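Local coordinates for protein CysE, serine acetyltransferase (Brucella abortus, PDB 4HZD) that probably catalyses transfer of an acetyl group from acetyl-coenzyme A to L-serine, giving O-acetylserine for cysteine biosynthesis, at residues A[47-59]-A[78-92]. Residues are numbered along the deposited sequence; the frame is centred on the assembly and turned at random.
Sequences NQPSLEEAVMHRI and DTMLEANPEWSHVLR
Within the all-helical N-terminal domain, the start of helix 51-63 packs into the corner between helices 70-83 and 87-101, and E52 is the knob that enters it, set among L81, S88, L91 and R92. The two helices meet it at different angles: the axis of 51-59 runs at 144° to that of 78-83, roughly antiparallel, but at 70° to that of 87-92. The E52 chain, bent at chi2, carries its carboxylate to R92, where NH1 makes a salt bridge to OE2 (2.9 Å) and approaches from above the carboxylate plane. S88 OG also faces E52 OE2 as a donor, but the modelled contact is implausibly short and its geometry is doubtful. A further bond from R92 NH1 to the S88 backbone O (2.9 Å) lies in the guanidinium plane and steadies the group from its own helix, while NH2 reaches D17 in a second salt bridge. L51 CD2 covers one guanidinium face over its centre, and touches L91 CD1 at 3.8 Å.

Deeper in, the W87 indole lies against V55 and M56, both of which approach it obliquely. With CG anti to the backbone N (chi1 -175°), its six-membered ring is carried to them, where CH2 lies 3.5 Å from M56 CG and CZ2 lies 3.9 Å from V55 CG1. M56 SD stands 5.0 Å from the centroid of that ring, an oblique Met-aromatic contact. L91 CD2 and M80 CE lie on opposite faces of the indole, L81 CD1 meets its edge in plane, and NE1 hydrogen-bonds to Q122 OE1, which ties the ring to helix 116-132. An apolar core round a tryptophan, bordered by a carboxylate-guanidinium pair, thus joins three consecutive helices of the helical N-terminal domain that serine acetyltransferases carry ahead of their left-handed beta-helix.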
# COMPACT_ATOMS: atom_id res chain seq x y z
N ASN A 47 -10.21 15.19 -13.70
CA ASN A 47 -11.49 14.71 -13.18
C ASN A 47 -12.08 15.62 -12.08
O ASN A 47 -13.19 15.36 -11.64
CB ASN A 47 -11.40 13.28 -12.59
CG ASN A 47 -11.07 12.21 -13.62
OD1 ASN A 47 -11.21 12.43 -14.81
ND2 ASN A 47 -10.63 11.04 -13.15
N GLN A 48 -11.33 16.62 -11.60
CA GLN A 48 -11.79 17.42 -10.47
C GLN A 48 -12.69 18.53 -11.01
O GLN A 48 -12.41 19.09 -12.07
CB GLN A 48 -10.60 18.01 -9.69
CG GLN A 48 -9.62 16.95 -9.18
CD GLN A 48 -10.14 16.21 -7.96
OE1 GLN A 48 -11.16 16.57 -7.39
NE2 GLN A 48 -9.42 15.17 -7.54
N PRO A 49 -13.77 18.84 -10.30
CA PRO A 49 -14.58 19.94 -10.84
C PRO A 49 -14.12 21.33 -10.36
O PRO A 49 -14.76 22.33 -10.72
CB PRO A 49 -15.98 19.66 -10.27
CG PRO A 49 -15.72 18.95 -8.99
CD PRO A 49 -14.43 18.15 -9.18
N SER A 50 -13.04 21.40 -9.57
CA SER A 50 -12.57 22.71 -9.09
C SER A 50 -11.09 22.68 -8.70
O SER A 50 -10.53 21.62 -8.40
CB SER A 50 -13.43 23.19 -7.89
OG SER A 50 -13.22 22.40 -6.72
N LEU A 51 -10.46 23.85 -8.73
CA LEU A 51 -9.08 23.97 -8.29
C LEU A 51 -8.97 23.57 -6.83
O LEU A 51 -8.04 22.87 -6.46
CB LEU A 51 -8.57 25.39 -8.56
CG LEU A 51 -7.14 25.74 -8.09
CD1 LEU A 51 -6.08 24.83 -8.74
CD2 LEU A 51 -6.88 27.18 -8.49
N GLU A 52 -9.94 23.97 -6.00
CA GLU A 52 -9.93 23.61 -4.57
C GLU A 52 -9.85 22.11 -4.38
O GLU A 52 -9.07 21.60 -3.56
CB GLU A 52 -11.18 24.13 -3.87
CG GLU A 52 -11.26 25.64 -3.72
CD GLU A 52 -11.86 26.38 -4.93
OE1 GLU A 52 -12.10 25.82 -6.02
OE2 GLU A 52 -12.09 27.59 -4.78
N GLU A 53 -10.67 21.39 -5.13
CA GLU A 53 -10.69 19.93 -5.06
C GLU A 53 -9.41 19.29 -5.59
O GLU A 53 -8.94 18.32 -5.00
CB GLU A 53 -11.94 19.36 -5.70
CG GLU A 53 -13.16 19.48 -4.80
CD GLU A 53 -14.45 19.25 -5.58
OE1 GLU A 53 -15.15 18.26 -5.27
OE2 GLU A 53 -14.74 20.04 -6.51
N ALA A 54 -8.83 19.83 -6.66
CA ALA A 54 -7.51 19.35 -7.11
C ALA A 54 -6.38 19.50 -6.04
O ALA A 54 -5.56 18.56 -5.88
CB ALA A 54 -7.09 20.08 -8.39
N VAL A 55 -6.32 20.68 -5.41
CA VAL A 55 -5.29 21.04 -4.38
C VAL A 55 -5.51 20.14 -3.17
O VAL A 55 -4.55 19.48 -2.71
CB VAL A 55 -5.34 22.57 -3.98
CG1 VAL A 55 -4.49 22.92 -2.74
CG2 VAL A 55 -4.89 23.46 -5.14
N MET A 56 -6.74 20.05 -2.70
CA MET A 56 -7.06 19.13 -1.57
C MET A 56 -6.69 17.69 -1.88
O MET A 56 -6.09 17.01 -1.02
CB MET A 56 -8.54 19.20 -1.17
CG MET A 56 -8.91 20.58 -0.67
SD MET A 56 -10.61 20.80 -0.12
CE MET A 56 -11.52 19.93 -1.39
N HIS A 57 -7.02 17.23 -3.09
CA HIS A 57 -6.67 15.89 -3.51
C HIS A 57 -5.16 15.67 -3.58
O HIS A 57 -4.66 14.70 -3.01
CB HIS A 57 -7.31 15.54 -4.83
CG HIS A 57 -6.87 14.20 -5.38
ND1 HIS A 57 -7.61 13.09 -5.26
CD2 HIS A 57 -5.74 13.84 -6.07
CE1 HIS A 57 -7.00 12.06 -5.85
NE2 HIS A 57 -5.84 12.51 -6.34
N ARG A 58 -4.44 16.53 -4.29
CA ARG A 58 -2.97 16.43 -4.33
C ARG A 58 -2.36 16.33 -2.93
O ARG A 58 -1.54 15.42 -2.64
CB ARG A 58 -2.36 17.62 -5.06
CG ARG A 58 -0.84 17.54 -5.15
CD ARG A 58 -0.45 16.58 -6.27
NE ARG A 58 0.91 16.04 -6.18
CZ ARG A 58 1.20 14.81 -5.75
NH1 ARG A 58 0.25 14.02 -5.30
NH2 ARG A 58 2.47 14.38 -5.76
N ILE A 59 -2.78 17.24 -2.05
CA ILE A 59 -2.16 17.32 -0.75
C ILE A 59 -2.54 16.11 0.09
O ILE A 59 -1.68 15.53 0.76
CB ILE A 59 -2.49 18.63 -0.01
CG1 ILE A 59 -1.91 19.83 -0.77
CG2 ILE A 59 -1.84 18.59 1.36
CD1 ILE A 59 -2.32 21.15 -0.19
N ASP A 78 -12.14 19.20 2.89
CA ASP A 78 -13.48 19.62 2.45
C ASP A 78 -14.23 20.40 3.54
O ASP A 78 -14.87 21.39 3.24
CB ASP A 78 -14.37 18.41 2.10
CG ASP A 78 -13.93 17.66 0.84
OD1 ASP A 78 -13.41 18.27 -0.11
OD2 ASP A 78 -14.17 16.42 0.78
N THR A 79 -14.19 19.90 4.79
CA THR A 79 -14.81 20.54 5.95
C THR A 79 -14.20 21.95 6.21
O THR A 79 -14.94 22.93 6.43
CB THR A 79 -14.68 19.64 7.23
OG1 THR A 79 -15.45 18.44 7.03
CG2 THR A 79 -15.28 20.32 8.41
N MET A 80 -12.86 22.05 6.15
CA MET A 80 -12.16 23.33 6.26
C MET A 80 -12.63 24.35 5.19
O MET A 80 -12.99 25.46 5.52
CB MET A 80 -10.65 23.12 6.26
CG MET A 80 -9.85 24.37 6.61
SD MET A 80 -9.46 25.28 5.12
CE MET A 80 -7.91 24.44 4.75
N LEU A 81 -12.68 23.95 3.92
CA LEU A 81 -13.14 24.86 2.86
C LEU A 81 -14.58 25.34 3.09
O LEU A 81 -14.88 26.53 2.94
CB LEU A 81 -13.03 24.17 1.50
CG LEU A 81 -13.64 24.87 0.30
CD1 LEU A 81 -12.99 26.25 0.10
CD2 LEU A 81 -13.55 23.98 -0.95
N GLU A 82 -15.45 24.42 3.47
CA GLU A 82 -16.84 24.75 3.76
C GLU A 82 -16.94 25.78 4.88
O GLU A 82 -17.72 26.71 4.77
CB GLU A 82 -17.63 23.48 4.07
CG GLU A 82 -19.14 23.66 4.15
CD GLU A 82 -19.83 22.37 4.60
OE1 GLU A 82 -19.12 21.44 5.08
OE2 GLU A 82 -21.07 22.28 4.49
N ALA A 83 -16.15 25.61 5.94
CA ALA A 83 -16.11 26.58 7.04
C ALA A 83 -15.29 27.84 6.72
O ALA A 83 -15.48 28.85 7.36
CB ALA A 83 -15.57 25.92 8.31
N ASN A 84 -14.36 27.77 5.76
CA ASN A 84 -13.46 28.91 5.43
C ASN A 84 -13.44 29.20 3.96
O ASN A 84 -12.45 28.88 3.27
CB ASN A 84 -12.03 28.66 5.92
CG ASN A 84 -11.98 28.36 7.39
OD1 ASN A 84 -11.99 29.27 8.22
ND2 ASN A 84 -12.01 27.07 7.74
N PRO A 85 -14.54 29.81 3.45
CA PRO A 85 -14.68 30.10 2.02
C PRO A 85 -13.56 30.95 1.44
O PRO A 85 -13.29 30.87 0.24
CB PRO A 85 -16.03 30.88 1.93
CG PRO A 85 -16.63 30.83 3.27
CD PRO A 85 -15.61 30.42 4.27
N GLU A 86 -12.93 31.78 2.27
CA GLU A 86 -11.82 32.62 1.82
C GLU A 86 -10.62 31.78 1.34
O GLU A 86 -9.75 32.29 0.63
CB GLU A 86 -11.37 33.57 2.94
CG GLU A 86 -10.82 32.83 4.15
CD GLU A 86 -11.90 32.59 5.20
OE1 GLU A 86 -13.09 32.31 4.86
OE2 GLU A 86 -11.55 32.68 6.40
N TRP A 87 -10.58 30.50 1.70
CA TRP A 87 -9.46 29.65 1.26
C TRP A 87 -9.34 29.57 -0.26
O TRP A 87 -8.25 29.50 -0.79
CB TRP A 87 -9.49 28.28 1.94
CG TRP A 87 -8.29 27.46 1.58
CD1 TRP A 87 -6.96 27.76 1.81
CD2 TRP A 87 -8.30 26.18 0.88
NE1 TRP A 87 -6.15 26.78 1.32
CE2 TRP A 87 -6.90 25.79 0.75
CE3 TRP A 87 -9.29 25.34 0.37
CZ2 TRP A 87 -6.52 24.63 0.09
CZ3 TRP A 87 -8.91 24.16 -0.28
CH2 TRP A 87 -7.55 23.80 -0.40
N SER A 88 -10.46 29.61 -0.96
CA SER A 88 -10.48 29.71 -2.43
C SER A 88 -9.65 30.84 -2.99
O SER A 88 -8.91 30.66 -3.94
CB SER A 88 -11.93 29.85 -2.93
OG SER A 88 -12.63 28.64 -2.76
N HIS A 89 -9.78 32.04 -2.42
CA HIS A 89 -8.93 33.17 -2.84
C HIS A 89 -7.49 33.05 -2.32
O HIS A 89 -6.53 33.33 -3.08
CB HIS A 89 -9.56 34.48 -2.37
CG HIS A 89 -8.61 35.65 -2.39
ND1 HIS A 89 -8.29 36.30 -3.52
CD2 HIS A 89 -7.91 36.29 -1.36
CE1 HIS A 89 -7.43 37.30 -3.23
NE2 HIS A 89 -7.20 37.29 -1.91
N VAL A 90 -7.33 32.63 -1.06
CA VAL A 90 -6.00 32.50 -0.44
C VAL A 90 -5.13 31.55 -1.29
O VAL A 90 -3.99 31.90 -1.63
CB VAL A 90 -6.06 32.03 1.02
CG1 VAL A 90 -4.68 31.69 1.57
CG2 VAL A 90 -6.75 33.05 1.93
N LEU A 91 -5.66 30.39 -1.68
CA LEU A 91 -4.82 29.40 -2.39
C LEU A 91 -4.42 29.93 -3.79
O LEU A 91 -3.33 29.65 -4.29
CB LEU A 91 -5.51 28.01 -2.46
CG LEU A 91 -6.71 27.82 -3.38
CD1 LEU A 91 -6.25 27.60 -4.80
CD2 LEU A 91 -7.63 26.68 -2.92
N ARG A 92 -5.32 30.66 -4.43
CA ARG A 92 -5.07 31.34 -5.71
C ARG A 92 -4.00 32.45 -5.61
O ARG A 92 -3.16 32.59 -6.51
CB ARG A 92 -6.39 31.90 -6.30
CG ARG A 92 -7.17 30.87 -7.15
CD ARG A 92 -8.61 31.33 -7.44
NE ARG A 92 -9.44 30.28 -8.07
CZ ARG A 92 -10.08 29.29 -7.43
NH1 ARG A 92 -9.97 29.12 -6.12
NH2 ARG A 92 -10.82 28.43 -8.12